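Local coordinates for OxsB protein (PDB 5UL4), which catalyses the oxidative ring contraction of dAMP to an oxetane aldehyde in oxetanocin A biosynthesis, using cobalamin, a [4Fe-4S] cluster and S-adenosylmethionine, at residues Ile358-Glu363 with Ile392-Ala397; Ala428-Ile433 with Gly466-Ile471; Ile433-Gly438 with Ile471-Phe476; Leu459-Ala464 with Glu512-Leu517. One frame throughout, in Å; residues are numbered along the deposited sequence. Where two conformers were deposited one is given.

Interaction 1: residues Ile358-Glu363 with Ile392-Ala397; sequences IYMADE and IKFDFA. With SAM (S-adenosylmethionine), chain D; EDO (1,2-ethanediol), chain R.
Met-360 O and Asp-362 O on one side and Ala-397 N on the other grip a single water oxygen, which donates to both carbonyls and accepts from the amide at 2.8 Å (water O to Ala-397 N). It carries the parallel beta ladder past the point where strand 358-360 becomes loop. Before it, direct bonds run from Ile-358 N to Lys-393 O, from Asp-395 N to Ile-358 O and from Met-360 N to Asp-395 O (2.9 Å). Tyr-359 and Asp-395 lie alongside on one face, the carboxylate turned 86° to the ring and its OD2 3.2 Å from Tyr-359 CE1; OD1 is held by His-357 and the amide of Arg-430. Ile-358 and Phe-394 hold the opposite face; at the strand end Met-360 CB rests on Phe-396 CB (3.8 Å), and a bend at chi2 (-63°) turns the thioether back, bringing CE to 3.9 Å from Phe-394 CD2. Beyond the strand, Glu-363 O approaches CA of S-adenosylmethionine (3.6 Å), while Ala-361 O and Glu-363 OE2 hydrogen-bond to cobalamin. The pair belongs to the beta-alpha-beta unit with helix 374-386; helix 335-351 covers Ile-358 and Met-360, with strands 305-311 and 431-436 flanking the two strands.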
# COMPACT_ATOMS: atom_id res chain seq x y z
N ILE A 358 -11.47 3.07 -5.15
CA ILE A 358 -10.07 2.82 -5.50
C ILE A 358 -9.19 3.20 -4.32
O ILE A 358 -9.29 4.32 -3.81
CB ILE A 358 -9.66 3.59 -6.76
CG1 ILE A 358 -10.61 3.31 -7.93
CG2 ILE A 358 -8.22 3.22 -7.15
CD1 ILE A 358 -10.42 1.94 -8.55
N TYR A 359 -8.33 2.29 -3.91
CA TYR A 359 -7.31 2.58 -2.90
C TYR A 359 -6.00 2.90 -3.62
O TYR A 359 -5.35 2.00 -4.14
CB TYR A 359 -7.19 1.39 -1.96
CG TYR A 359 -8.55 1.18 -1.30
CD1 TYR A 359 -8.88 1.85 -0.13
CD2 TYR A 359 -9.53 0.37 -1.90
CE1 TYR A 359 -10.13 1.70 0.46
CE2 TYR A 359 -10.79 0.22 -1.31
CZ TYR A 359 -11.08 0.88 -0.13
OH TYR A 359 -12.33 0.74 0.46
N MET A 360 -5.63 4.19 -3.65
CA MET A 360 -4.37 4.58 -4.31
C MET A 360 -3.19 4.13 -3.47
O MET A 360 -3.11 4.42 -2.27
CB MET A 360 -4.29 6.10 -4.53
CG MET A 360 -5.43 6.71 -5.27
SD MET A 360 -5.56 6.07 -6.97
CE MET A 360 -6.77 7.23 -7.61
N ALA A 361 -2.28 3.39 -4.10
CA ALA A 361 -1.12 2.87 -3.40
C ALA A 361 0.02 3.88 -3.26
O ALA A 361 0.99 3.58 -2.56
CB ALA A 361 -0.59 1.63 -4.12
N ASP A 362 -0.09 5.05 -3.90
CA ASP A 362 1.01 6.03 -3.96
C ASP A 362 1.57 6.34 -2.57
O ASP A 362 0.82 6.64 -1.64
CB ASP A 362 0.53 7.34 -4.58
CG ASP A 362 -0.11 7.15 -5.95
OD1 ASP A 362 -0.84 6.13 -6.18
OD2 ASP A 362 0.09 8.05 -6.78
N GLU A 363 2.89 6.33 -2.44
CA GLU A 363 3.52 6.92 -1.25
C GLU A 363 3.16 8.39 -1.12
O GLU A 363 2.94 8.89 -0.01
CB GLU A 363 5.03 6.75 -1.32
CG GLU A 363 5.51 5.32 -1.11
CD GLU A 363 7.02 5.26 -1.04
OE1 GLU A 363 7.66 5.64 -2.04
OE2 GLU A 363 7.54 4.93 0.05
N ILE A 392 -17.17 7.85 -8.22
CA ILE A 392 -16.31 6.90 -7.54
C ILE A 392 -15.90 7.50 -6.20
O ILE A 392 -16.10 8.69 -5.93
CB ILE A 392 -15.06 6.52 -8.37
CG1 ILE A 392 -14.06 7.67 -8.37
CG2 ILE A 392 -15.43 6.13 -9.81
CD1 ILE A 392 -12.64 7.21 -8.65
N LYS A 393 -15.33 6.66 -5.36
CA LYS A 393 -14.65 7.09 -4.14
C LYS A 393 -13.20 6.64 -4.23
O LYS A 393 -12.91 5.59 -4.82
CB LYS A 393 -15.31 6.50 -2.91
CG LYS A 393 -16.74 7.04 -2.60
CD LYS A 393 -16.75 8.57 -2.69
CE LYS A 393 -17.73 9.25 -1.71
NZ LYS A 393 -17.47 10.76 -1.66
N PHE A 394 -12.27 7.42 -3.68
CA PHE A 394 -10.89 6.96 -3.71
C PHE A 394 -10.15 7.48 -2.49
O PHE A 394 -10.44 8.57 -1.98
CB PHE A 394 -10.17 7.32 -5.02
CG PHE A 394 -10.00 8.79 -5.27
CD1 PHE A 394 -11.02 9.54 -5.82
CD2 PHE A 394 -8.78 9.41 -5.04
CE1 PHE A 394 -10.87 10.90 -6.09
CE2 PHE A 394 -8.60 10.78 -5.31
CZ PHE A 394 -9.64 11.52 -5.84
N ASP A 395 -9.22 6.66 -1.99
CA ASP A 395 -8.39 6.97 -0.83
C ASP A 395 -6.96 7.18 -1.29
O ASP A 395 -6.51 6.52 -2.23
CB ASP A 395 -8.41 5.81 0.18
CG ASP A 395 -9.79 5.56 0.82
OD1 ASP A 395 -10.79 6.25 0.51
OD2 ASP A 395 -9.85 4.67 1.68
N PHE A 396 -6.21 8.06 -0.60
CA PHE A 396 -4.78 8.21 -0.89
C PHE A 396 -4.09 8.83 0.31
O PHE A 396 -4.73 9.26 1.26
CB PHE A 396 -4.53 9.05 -2.14
CG PHE A 396 -5.03 10.48 -2.06
CD1 PHE A 396 -4.23 11.51 -1.56
CD2 PHE A 396 -6.26 10.82 -2.63
CE1 PHE A 396 -4.68 12.82 -1.54
CE2 PHE A 396 -6.71 12.13 -2.63
CZ PHE A 396 -5.92 13.13 -2.08
N ALA A 397 -2.75 8.88 0.24
CA ALA A 397 -1.90 9.42 1.29
C ALA A 397 -1.21 10.69 0.81
O ALA A 397 -0.92 10.84 -0.38
CB ALA A 397 -0.83 8.41 1.73
N SAM D . 4.73 7.96 3.11
CA SAM D . 3.32 7.92 3.48
C SAM D . 2.97 9.37 3.77
O SAM D . 3.81 10.24 3.56
OXT SAM D . 1.87 9.71 4.19
CB SAM D . 3.04 6.99 4.66
CG SAM D . 1.88 6.00 4.56
SD SAM D . 2.04 4.61 5.74
CE SAM D . 0.48 4.52 6.66
C5' SAM D . 3.19 5.31 6.93
C4' SAM D . 2.64 5.60 8.32
O4' SAM D . 2.94 4.52 9.18
C3' SAM D . 3.33 6.82 8.89
O3' SAM D . 2.50 7.95 8.83
C2' SAM D . 3.67 6.46 10.32
O2' SAM D . 2.71 6.99 11.20
C1' SAM D . 3.60 4.96 10.35
N9 SAM D . 4.99 4.47 10.34
C8 SAM D . 5.82 4.40 9.26
N7 SAM D . 7.02 3.91 9.66
C5 SAM D . 6.95 3.69 10.99
C6 SAM D . 7.87 3.21 11.90
N6 SAM D . 9.08 2.86 11.49
N1 SAM D . 7.52 3.08 13.23
C2 SAM D . 6.26 3.43 13.66
N3 SAM D . 5.34 3.92 12.74
C4 SAM D . 5.69 4.04 11.44
C1 EDO R . -18.86 15.79 -3.79
O1 EDO R . -18.60 15.78 -2.38
C2 EDO R . -19.36 14.42 -4.21
O2 EDO R . -18.46 13.42 -3.70
O HOH W 1 -1.91 7.03 -1.73

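Interaction 2: residues Ala428-Ile433 with Gly466-Ile471; sequences ADRIFI and GINLRI. With SAM (S-adenosylmethionine), chain D; EDO (1,2-ethanediol), chain K; EDO (1,2-ethanediol), chain J.
Parallel pairing of Arg-430 to Ile-433 with Asn-468 to Ile-471 joins the last two strands of the partial TIM barrel of the AdoMet radical domain. Four backbone bonds zip it: Asn-468 N to Asp-429 O, Ile-431 N to Asn-468 O (172° at the hydrogen), Arg-470 N to Ile-431 O, and Ile-433 N to Arg-470 O. One face carries Arg-430, Asn-468, Phe-432 and Arg-470. The Arg-430 chain bends at chi2 and chi3 and lays a guanidinium face over Asn-468 CB, which lies 3.2 Å from NH2. A chi1 of 176° carries the Phe-432 ring out toward S-adenosylmethionine, whose methyl CE lies over one ring face, 3.4 Å from Phe-432 CZ. In the conformer described, Arg-470 brings NE to the edge of that ring, 3.6 Å from Phe-432 CD2, with ring and guanidinium planes 56° apart. The other face carries Ile-431, Leu-469, Ile-433 and Ile-471, with Ile-433 CD1 on Leu-469 CD2 (3.9 Å); at its start Ile-467 CG2 meets Ile-431 CB at 3.8 Å. Helices 410-425 and 452-464 cover this aliphatic layer, the latter ending in a Schellman motif at Gly-466, while strand 393-398 flanks 431-436 on its other edge.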
# COMPACT_ATOMS: atom_id res chain seq x y z
N ALA A 428 -12.57 11.90 -3.40
CA ALA A 428 -11.61 11.66 -2.32
C ALA A 428 -12.37 11.34 -1.04
O ALA A 428 -13.23 12.11 -0.62
CB ALA A 428 -10.70 12.88 -2.12
N ASP A 429 -12.06 10.18 -0.43
CA ASP A 429 -12.90 9.65 0.63
C ASP A 429 -12.11 9.67 1.94
O ASP A 429 -12.23 10.63 2.71
CB ASP A 429 -13.38 8.24 0.29
CG ASP A 429 -14.33 7.67 1.37
OD1 ASP A 429 -14.98 8.48 2.06
OD2 ASP A 429 -14.34 6.46 1.58
N ARG A 430 -11.34 8.63 2.25
CA ARG A 430 -10.55 8.63 3.46
C ARG A 430 -9.10 8.86 3.07
O ARG A 430 -8.49 8.03 2.38
CB ARG A 430 -10.64 7.33 4.24
CG ARG A 430 -9.96 7.50 5.60
CD ARG A 430 -10.66 6.76 6.72
NE ARG A 430 -12.06 7.15 6.91
CZ ARG A 430 -12.51 7.96 7.87
NH1 ARG A 430 -11.66 8.50 8.73
NH2 ARG A 430 -13.80 8.24 7.96
N ILE A 431 -8.55 9.97 3.53
CA ILE A 431 -7.20 10.38 3.17
C ILE A 431 -6.31 10.24 4.41
O ILE A 431 -6.72 10.55 5.54
CB ILE A 431 -7.19 11.82 2.60
CG1 ILE A 431 -7.43 11.82 1.09
CG2 ILE A 431 -5.83 12.51 2.80
CD1 ILE A 431 -8.60 10.97 0.61
N PHE A 432 -5.10 9.71 4.19
CA PHE A 432 -4.13 9.47 5.25
C PHE A 432 -3.10 10.58 5.18
O PHE A 432 -2.49 10.79 4.13
CB PHE A 432 -3.42 8.12 5.07
CG PHE A 432 -2.35 7.88 6.09
CD1 PHE A 432 -1.05 8.37 5.91
CD2 PHE A 432 -2.64 7.17 7.25
CE1 PHE A 432 -0.08 8.18 6.88
CE2 PHE A 432 -1.68 6.97 8.24
CZ PHE A 432 -0.39 7.49 8.04
N ILE A 433 -2.88 11.28 6.29
CA ILE A 433 -1.86 12.33 6.35
C ILE A 433 -0.85 11.93 7.41
O ILE A 433 -1.21 11.68 8.56
CB ILE A 433 -2.46 13.71 6.65
CG1 ILE A 433 -3.33 14.17 5.48
CG2 ILE A 433 -1.34 14.73 6.92
CD1 ILE A 433 -3.87 15.56 5.64
N GLY A 466 -14.76 18.25 3.61
CA GLY A 466 -15.61 17.08 3.66
C GLY A 466 -14.89 15.78 3.37
O GLY A 466 -15.54 14.75 3.15
N ILE A 467 -13.59 15.81 3.35
CA ILE A 467 -12.79 14.60 3.19
C ILE A 467 -12.61 14.02 4.57
O ILE A 467 -12.43 14.75 5.54
CB ILE A 467 -11.44 14.94 2.51
CG1 ILE A 467 -11.68 15.37 1.07
CG2 ILE A 467 -10.51 13.74 2.59
CD1 ILE A 467 -10.49 16.09 0.38
N ASN A 468 -12.71 12.71 4.67
CA ASN A 468 -12.46 12.06 5.93
C ASN A 468 -10.96 11.83 6.08
O ASN A 468 -10.22 11.70 5.09
CB ASN A 468 -13.26 10.77 6.04
CG ASN A 468 -14.76 11.04 6.23
OD1 ASN A 468 -15.16 12.15 6.60
ND2 ASN A 468 -15.58 10.03 5.98
N LEU A 469 -10.50 11.87 7.31
CA LEU A 469 -9.08 11.85 7.62
C LEU A 469 -8.70 10.70 8.53
O LEU A 469 -9.46 10.28 9.41
CB LEU A 469 -8.65 13.14 8.35
CG LEU A 469 -8.60 14.35 7.48
CD1 LEU A 469 -8.50 15.57 8.39
CD2 LEU A 469 -7.35 14.19 6.63
N ARG A 470 -7.49 10.21 8.29
CA ARG A 470 -6.74 9.32 9.15
C ARG A 470 -5.36 9.95 9.27
O ARG A 470 -4.89 10.56 8.31
CB ARG A 470 -6.70 7.93 8.51
CG ARG A 470 -5.81 6.90 9.15
CD ARG A 470 -6.26 5.51 8.67
NE ARG A 470 -5.41 4.95 7.63
CZ ARG A 470 -5.65 5.06 6.32
NH1 ARG A 470 -6.71 5.71 5.88
NH2 ARG A 470 -4.81 4.50 5.46
N ILE A 471 -4.71 9.88 10.44
CA ILE A 471 -3.34 10.41 10.56
C ILE A 471 -2.43 9.36 11.17
O ILE A 471 -2.81 8.63 12.09
CB ILE A 471 -3.27 11.73 11.37
CG1 ILE A 471 -3.66 11.54 12.84
CG2 ILE A 471 -4.10 12.82 10.68
CD1 ILE A 471 -3.31 12.74 13.76
N SAM D . 4.73 7.96 3.11
CA SAM D . 3.32 7.92 3.48
C SAM D . 2.97 9.37 3.77
O SAM D . 3.81 10.24 3.56
OXT SAM D . 1.87 9.71 4.19
CB SAM D . 3.04 6.99 4.66
CG SAM D . 1.88 6.00 4.56
SD SAM D . 2.04 4.61 5.74
CE SAM D . 0.48 4.52 6.66
C5' SAM D . 3.19 5.31 6.93
C4' SAM D . 2.64 5.60 8.32
O4' SAM D . 2.94 4.52 9.18
C3' SAM D . 3.33 6.82 8.89
O3' SAM D . 2.50 7.95 8.83
C2' SAM D . 3.67 6.46 10.32
O2' SAM D . 2.71 6.99 11.20
C1' SAM D . 3.60 4.96 10.35
N9 SAM D . 4.99 4.47 10.34
C8 SAM D . 5.82 4.40 9.26
N7 SAM D . 7.02 3.91 9.66
C5 SAM D . 6.95 3.69 10.99
C6 SAM D . 7.87 3.21 11.90
N6 SAM D . 9.08 2.86 11.49
N1 SAM D . 7.52 3.08 13.23
C2 SAM D . 6.26 3.43 13.66
N3 SAM D . 5.34 3.92 12.74
C4 SAM D . 5.69 4.04 11.44
C1 EDO K . -12.22 14.57 10.63
O1 EDO K . -13.41 15.15 11.20
C2 EDO K . -12.48 13.87 9.30
O2 EDO K . -12.36 12.44 9.47
C1 EDO J . -9.10 6.31 12.52
O1 EDO J . -8.80 5.09 11.83
C2 EDO J . -10.25 7.01 11.81
O2 EDO J . -9.73 7.66 10.65
O HOH W 2 -15.94 11.78 1.91
O HOH W 3 -6.46 6.20 3.50

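Interaction 3: residues Ile433-Gly438 with Ile471-Phe476; sequences IGVESG and IGFIMF. With SAM (S-adenosylmethionine), chain D.
Phe-473 starts with CB leading away from segment 433-438, and a chi1 of -160° brings CG and the ring back over it. CG lies 4.0 Å from Glu-436 O, and this oxygen sits over the centre of one ring face. Further out, CD2 nears the amide of Ser-437, and CE2 and CZ both reach Gly-438 N, CE2 at 3.5 Å. Phe-492 and Leu-493 of helix 484-493 also touch this ring. The backbone beneath it holds a beta bulge that shifts the register by one. Ile-433 O accepts from Gly-472 N and, from the opposite face of its plane, from Val-435 N, which closes an inverse gamma turn centred on Gly-434. Glu-436, at positive phi (71°), then sends its N to Gly-472 O at 2.7 Å from above the carbonyl plane, and its O takes Ile-474 N. Val-435 CG2 packs on Ile-471 CG2 (3.8 Å). The Glu-436 chain bends at chi2 towards the ribose of S-adenosylmethionine: O2' donates to OE1 (2.6 Å) and O3' to OE2 (2.8 Å). Ile-474 CD1 lies 3.7 Å from adenine N3; Gly-472 CA lies 3.3 Å from O2', and a CB on it would run into O3'. A carboxylate ending the fourth parallel strand matches the ribose motif of radical SAM enzymes; Lys-448, salt-bridged to OE2, is a second-shell anchor. Gripping both hydroxyls with separate oxygens should fix the ribose in place and in rotation, consistent with holding the sulfonium end beside the iron-sulfur cluster.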
# COMPACT_ATOMS: atom_id res chain seq x y z
N ILE A 433 -2.88 11.28 6.29
CA ILE A 433 -1.86 12.33 6.35
C ILE A 433 -0.85 11.93 7.41
O ILE A 433 -1.21 11.68 8.56
CB ILE A 433 -2.46 13.71 6.65
CG1 ILE A 433 -3.33 14.17 5.48
CG2 ILE A 433 -1.34 14.73 6.92
CD1 ILE A 433 -3.87 15.56 5.64
N GLY A 434 0.42 11.88 7.01
CA GLY A 434 1.49 11.53 7.93
C GLY A 434 1.89 12.63 8.89
O GLY A 434 3.00 13.16 8.80
N VAL A 435 1.00 12.98 9.82
CA VAL A 435 1.30 14.01 10.81
C VAL A 435 2.51 13.62 11.66
O VAL A 435 3.45 14.42 11.84
CB VAL A 435 0.05 14.26 11.68
CG1 VAL A 435 0.37 15.05 12.92
CG2 VAL A 435 -1.00 14.97 10.87
N GLU A 436 2.49 12.39 12.19
CA GLU A 436 3.53 11.70 12.98
C GLU A 436 3.75 12.25 14.38
O GLU A 436 4.04 11.47 15.29
CB GLU A 436 4.90 11.69 12.27
CG GLU A 436 4.90 11.50 10.80
CD GLU A 436 4.30 10.17 10.30
OE1 GLU A 436 3.67 9.41 11.06
OE2 GLU A 436 4.50 9.93 9.10
N SER A 437 3.60 13.56 14.57
CA SER A 437 3.94 14.12 15.87
C SER A 437 3.23 15.45 16.09
O SER A 437 2.88 16.15 15.14
CB SER A 437 5.46 14.32 16.02
OG SER A 437 5.77 14.93 17.28
N GLY A 438 3.02 15.78 17.36
CA GLY A 438 2.60 17.10 17.78
C GLY A 438 3.70 17.90 18.46
O GLY A 438 3.41 18.96 19.03
N ILE A 471 -4.71 9.88 10.44
CA ILE A 471 -3.34 10.41 10.56
C ILE A 471 -2.43 9.36 11.17
O ILE A 471 -2.81 8.63 12.09
CB ILE A 471 -3.27 11.73 11.37
CG1 ILE A 471 -3.66 11.54 12.84
CG2 ILE A 471 -4.10 12.82 10.68
CD1 ILE A 471 -3.31 12.74 13.76
N GLY A 472 -1.20 9.28 10.66
CA GLY A 472 -0.19 8.51 11.35
C GLY A 472 0.34 9.34 12.52
O GLY A 472 0.46 10.57 12.43
N PHE A 473 0.59 8.67 13.63
CA PHE A 473 1.10 9.36 14.81
C PHE A 473 2.02 8.41 15.55
O PHE A 473 1.59 7.33 15.96
CB PHE A 473 -0.04 9.83 15.70
CG PHE A 473 0.36 10.93 16.65
CD1 PHE A 473 0.91 10.64 17.89
CD2 PHE A 473 0.21 12.27 16.28
CE1 PHE A 473 1.30 11.66 18.74
CE2 PHE A 473 0.58 13.29 17.13
CZ PHE A 473 1.12 12.99 18.37
N ILE A 474 3.29 8.81 15.71
CA ILE A 474 4.28 7.98 16.38
C ILE A 474 4.62 8.63 17.72
O ILE A 474 5.51 9.49 17.79
CB ILE A 474 5.54 7.81 15.51
CG1 ILE A 474 5.12 7.47 14.08
CG2 ILE A 474 6.42 6.72 16.11
CD1 ILE A 474 6.29 7.52 13.07
N MET A 475 3.91 8.22 18.75
CA MET A 475 3.98 8.88 20.05
C MET A 475 5.37 8.77 20.67
O MET A 475 5.95 9.77 21.11
CB MET A 475 2.91 8.27 20.96
CG MET A 475 3.00 8.66 22.45
SD MET A 475 2.75 10.43 22.71
CE MET A 475 0.97 10.60 22.42
N PHE A 476 5.94 7.57 20.66
CA PHE A 476 7.21 7.26 21.32
C PHE A 476 8.32 7.06 20.30
O PHE A 476 8.13 6.36 19.30
CB PHE A 476 7.08 5.99 22.17
CG PHE A 476 6.02 6.06 23.23
CD1 PHE A 476 6.29 6.65 24.46
CD2 PHE A 476 4.77 5.49 23.02
CE1 PHE A 476 5.34 6.71 25.45
CE2 PHE A 476 3.80 5.54 24.02
CZ PHE A 476 4.08 6.14 25.24
N SAM D . 4.73 7.96 3.11
CA SAM D . 3.32 7.92 3.48
C SAM D . 2.97 9.37 3.77
O SAM D . 3.81 10.24 3.56
OXT SAM D . 1.87 9.71 4.19
CB SAM D . 3.04 6.99 4.66
CG SAM D . 1.88 6.00 4.56
SD SAM D . 2.04 4.61 5.74
CE SAM D . 0.48 4.52 6.66
C5' SAM D . 3.19 5.31 6.93
C4' SAM D . 2.64 5.60 8.32
O4' SAM D . 2.94 4.52 9.18
C3' SAM D . 3.33 6.82 8.89
O3' SAM D . 2.50 7.95 8.83
C2' SAM D . 3.67 6.46 10.32
O2' SAM D . 2.71 6.99 11.20
C1' SAM D . 3.60 4.96 10.35
N9 SAM D . 4.99 4.47 10.34
C8 SAM D . 5.82 4.40 9.26
N7 SAM D . 7.02 3.91 9.66
C5 SAM D . 6.95 3.69 10.99
C6 SAM D . 7.87 3.21 11.90
N6 SAM D . 9.08 2.86 11.49
N1 SAM D . 7.52 3.08 13.23
C2 SAM D . 6.26 3.43 13.66
N3 SAM D . 5.34 3.92 12.74
C4 SAM D . 5.69 4.04 11.44

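Interaction 4: residues Leu459-Ala464 with Glu512-Leu517; sequences LRLVSA and ELYDKL
Leu-517 and Leu-461 cross obliquely where two helices pack on the outside of the partial TIM barrel, helix 452-464 against helix 510-519. The short segments run at 132° to each other with axes 10.5 Å apart at closest approach. Leu-517 is the centre of the contact. Its CG is anti to the carbonyl carbon (chi1 -69°), which aims the isobutyl group at the other helix, and one branch, CD1, does the touching: it meets Leu-461 CD2 at 3.7 Å and Ala-464 CB at 3.8 Å. Leu-461 and Ala-464 stand about one turn apart on their helix. Leu-461 CD2 also reaches the ring of Tyr-514, 4.2 Å from its CD1; the tyrosine leans on to helix 410-425, where Leu-417 touches both. Beside this apolar patch Arg-460, extended from CG to NE, reaches alongside the Leu-517 side chain to the last turn of helix 510-519, where its NH1 donates to Leu-517 O. Such a carbonyl, near a helix C-terminus, would be expected to suit a cationic donor. Asp-497 holds the same guanidinium through a salt bridge to NH2, and NE is also hydrogen-bonded, so all three nitrogens have partners. The far side of helix 452-464, with Leu-459 and Val-462, faces strand 468-473. The Arg-460 bond is bent: NH1 and Leu-517 O are 2.9 Å apart with 137° at the hydrogen, and the oxygen lies 27° out of the guanidinium plane.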
# COMPACT_ATOMS: atom_id res chain seq x y z
N LEU A 459 -5.03 19.79 8.86
CA LEU A 459 -6.21 18.99 9.23
C LEU A 459 -7.48 19.81 9.10
O LEU A 459 -8.51 19.30 8.65
CB LEU A 459 -6.06 18.45 10.66
CG LEU A 459 -4.89 17.49 10.90
CD1 LEU A 459 -4.91 16.96 12.38
CD2 LEU A 459 -4.88 16.35 9.86
N ARG A 460 -7.42 21.10 9.47
CA ARG A 460 -8.57 22.00 9.31
C ARG A 460 -9.00 22.10 7.85
O ARG A 460 -10.19 22.02 7.54
CB ARG A 460 -8.23 23.41 9.81
CG ARG A 460 -8.39 23.70 11.27
CD ARG A 460 -8.14 25.20 11.54
NE ARG A 460 -7.75 25.42 12.92
CZ ARG A 460 -7.03 26.44 13.34
NH1 ARG A 460 -6.61 27.37 12.48
NH2 ARG A 460 -6.73 26.56 14.63
N LEU A 461 -8.04 22.35 6.96
CA LEU A 461 -8.35 22.56 5.55
C LEU A 461 -8.93 21.30 4.91
O LEU A 461 -9.94 21.36 4.21
CB LEU A 461 -7.10 23.01 4.79
CG LEU A 461 -6.58 24.35 5.29
CD1 LEU A 461 -5.10 24.56 4.90
CD2 LEU A 461 -7.44 25.46 4.68
N VAL A 462 -8.31 20.15 5.16
CA VAL A 462 -8.82 18.93 4.52
C VAL A 462 -10.17 18.55 5.11
O VAL A 462 -11.09 18.18 4.37
CB VAL A 462 -7.81 17.77 4.65
CG1 VAL A 462 -8.43 16.47 4.09
CG2 VAL A 462 -6.52 18.09 3.86
N SER A 463 -10.32 18.64 6.43
CA SER A 463 -11.60 18.24 7.02
C SER A 463 -12.72 19.18 6.59
O SER A 463 -13.84 18.72 6.30
CB SER A 463 -11.50 18.16 8.54
OG SER A 463 -11.16 19.42 9.10
N ALA A 464 -12.42 20.48 6.47
CA ALA A 464 -13.43 21.44 6.01
C ALA A 464 -13.94 21.12 4.60
O ALA A 464 -15.08 21.46 4.27
CB ALA A 464 -12.86 22.87 6.04
N GLU A 512 -10.99 33.37 0.46
CA GLU A 512 -11.73 33.75 1.66
C GLU A 512 -11.87 32.58 2.62
O GLU A 512 -11.76 32.74 3.85
CB GLU A 512 -13.10 34.31 1.27
CG GLU A 512 -13.04 35.60 0.46
CD GLU A 512 -14.40 36.01 -0.13
OE1 GLU A 512 -15.28 35.13 -0.31
OE2 GLU A 512 -14.58 37.22 -0.39
N LEU A 513 -12.15 31.38 2.08
CA LEU A 513 -12.23 30.19 2.92
C LEU A 513 -10.89 29.91 3.59
O LEU A 513 -10.83 29.67 4.79
CB LEU A 513 -12.68 29.01 2.07
CG LEU A 513 -12.70 27.66 2.78
CD1 LEU A 513 -13.60 27.75 3.98
CD2 LEU A 513 -13.17 26.56 1.82
N TYR A 514 -9.81 29.96 2.81
CA TYR A 514 -8.46 29.79 3.34
C TYR A 514 -8.18 30.78 4.47
O TYR A 514 -7.72 30.40 5.55
CB TYR A 514 -7.45 29.96 2.21
CG TYR A 514 -6.00 29.82 2.60
CD1 TYR A 514 -5.40 28.57 2.67
CD2 TYR A 514 -5.22 30.94 2.86
CE1 TYR A 514 -4.08 28.43 3.02
CE2 TYR A 514 -3.87 30.82 3.20
CZ TYR A 514 -3.31 29.57 3.27
OH TYR A 514 -2.00 29.43 3.60
N ASP A 515 -8.43 32.06 4.22
CA ASP A 515 -8.15 33.10 5.21
C ASP A 515 -8.92 32.84 6.51
O ASP A 515 -8.37 32.98 7.61
CB ASP A 515 -8.51 34.46 4.60
CG ASP A 515 -8.11 35.64 5.48
OD1 ASP A 515 -7.93 35.49 6.71
OD2 ASP A 515 -8.01 36.75 4.92
N LYS A 516 -10.17 32.42 6.40
CA LYS A 516 -10.98 32.22 7.59
C LYS A 516 -10.50 31.02 8.41
O LYS A 516 -10.41 31.10 9.64
CB LYS A 516 -12.44 32.05 7.20
CG LYS A 516 -13.15 33.36 6.87
CD LYS A 516 -14.34 33.12 5.95
CE LYS A 516 -15.14 34.40 5.74
NZ LYS A 516 -15.97 34.73 6.94
N LEU A 517 -10.15 29.92 7.73
CA LEU A 517 -9.68 28.73 8.45
C LEU A 517 -8.32 28.96 9.10
O LEU A 517 -8.01 28.33 10.12
CB LEU A 517 -9.64 27.53 7.50
CG LEU A 517 -11.02 27.04 7.07
CD1 LEU A 517 -10.89 26.10 5.90
CD2 LEU A 517 -11.73 26.35 8.23

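How the interactions relate
All four contacts are buried, but they lie at different depths of the AdoMet radical domain. Interactions 1 to 3 belong to parallel strands of one sheet and all touch S-adenosylmethionine; interaction 1 adjoins interaction 2 through the neighbouring strands 393-398 and 431-436. Interactions 2 and 3 are successive lengths of the same two strands, sharing Ile-433 and Ile-471: regular pairing first, then a bulge with a carboxylate. Interaction 4, its centre about 28 Å from the centre of the chain and away from the annotated sites, is mainly aliphatic with one arginine bond. Its helix 452-464 nonetheless backs the sheet, Leu-459 CD2 lying 3.7 Å from Ile-471 CG2. Ligand binding thus concentrates at the C-terminal strand ends, hydrocarbon packing behind the sheet.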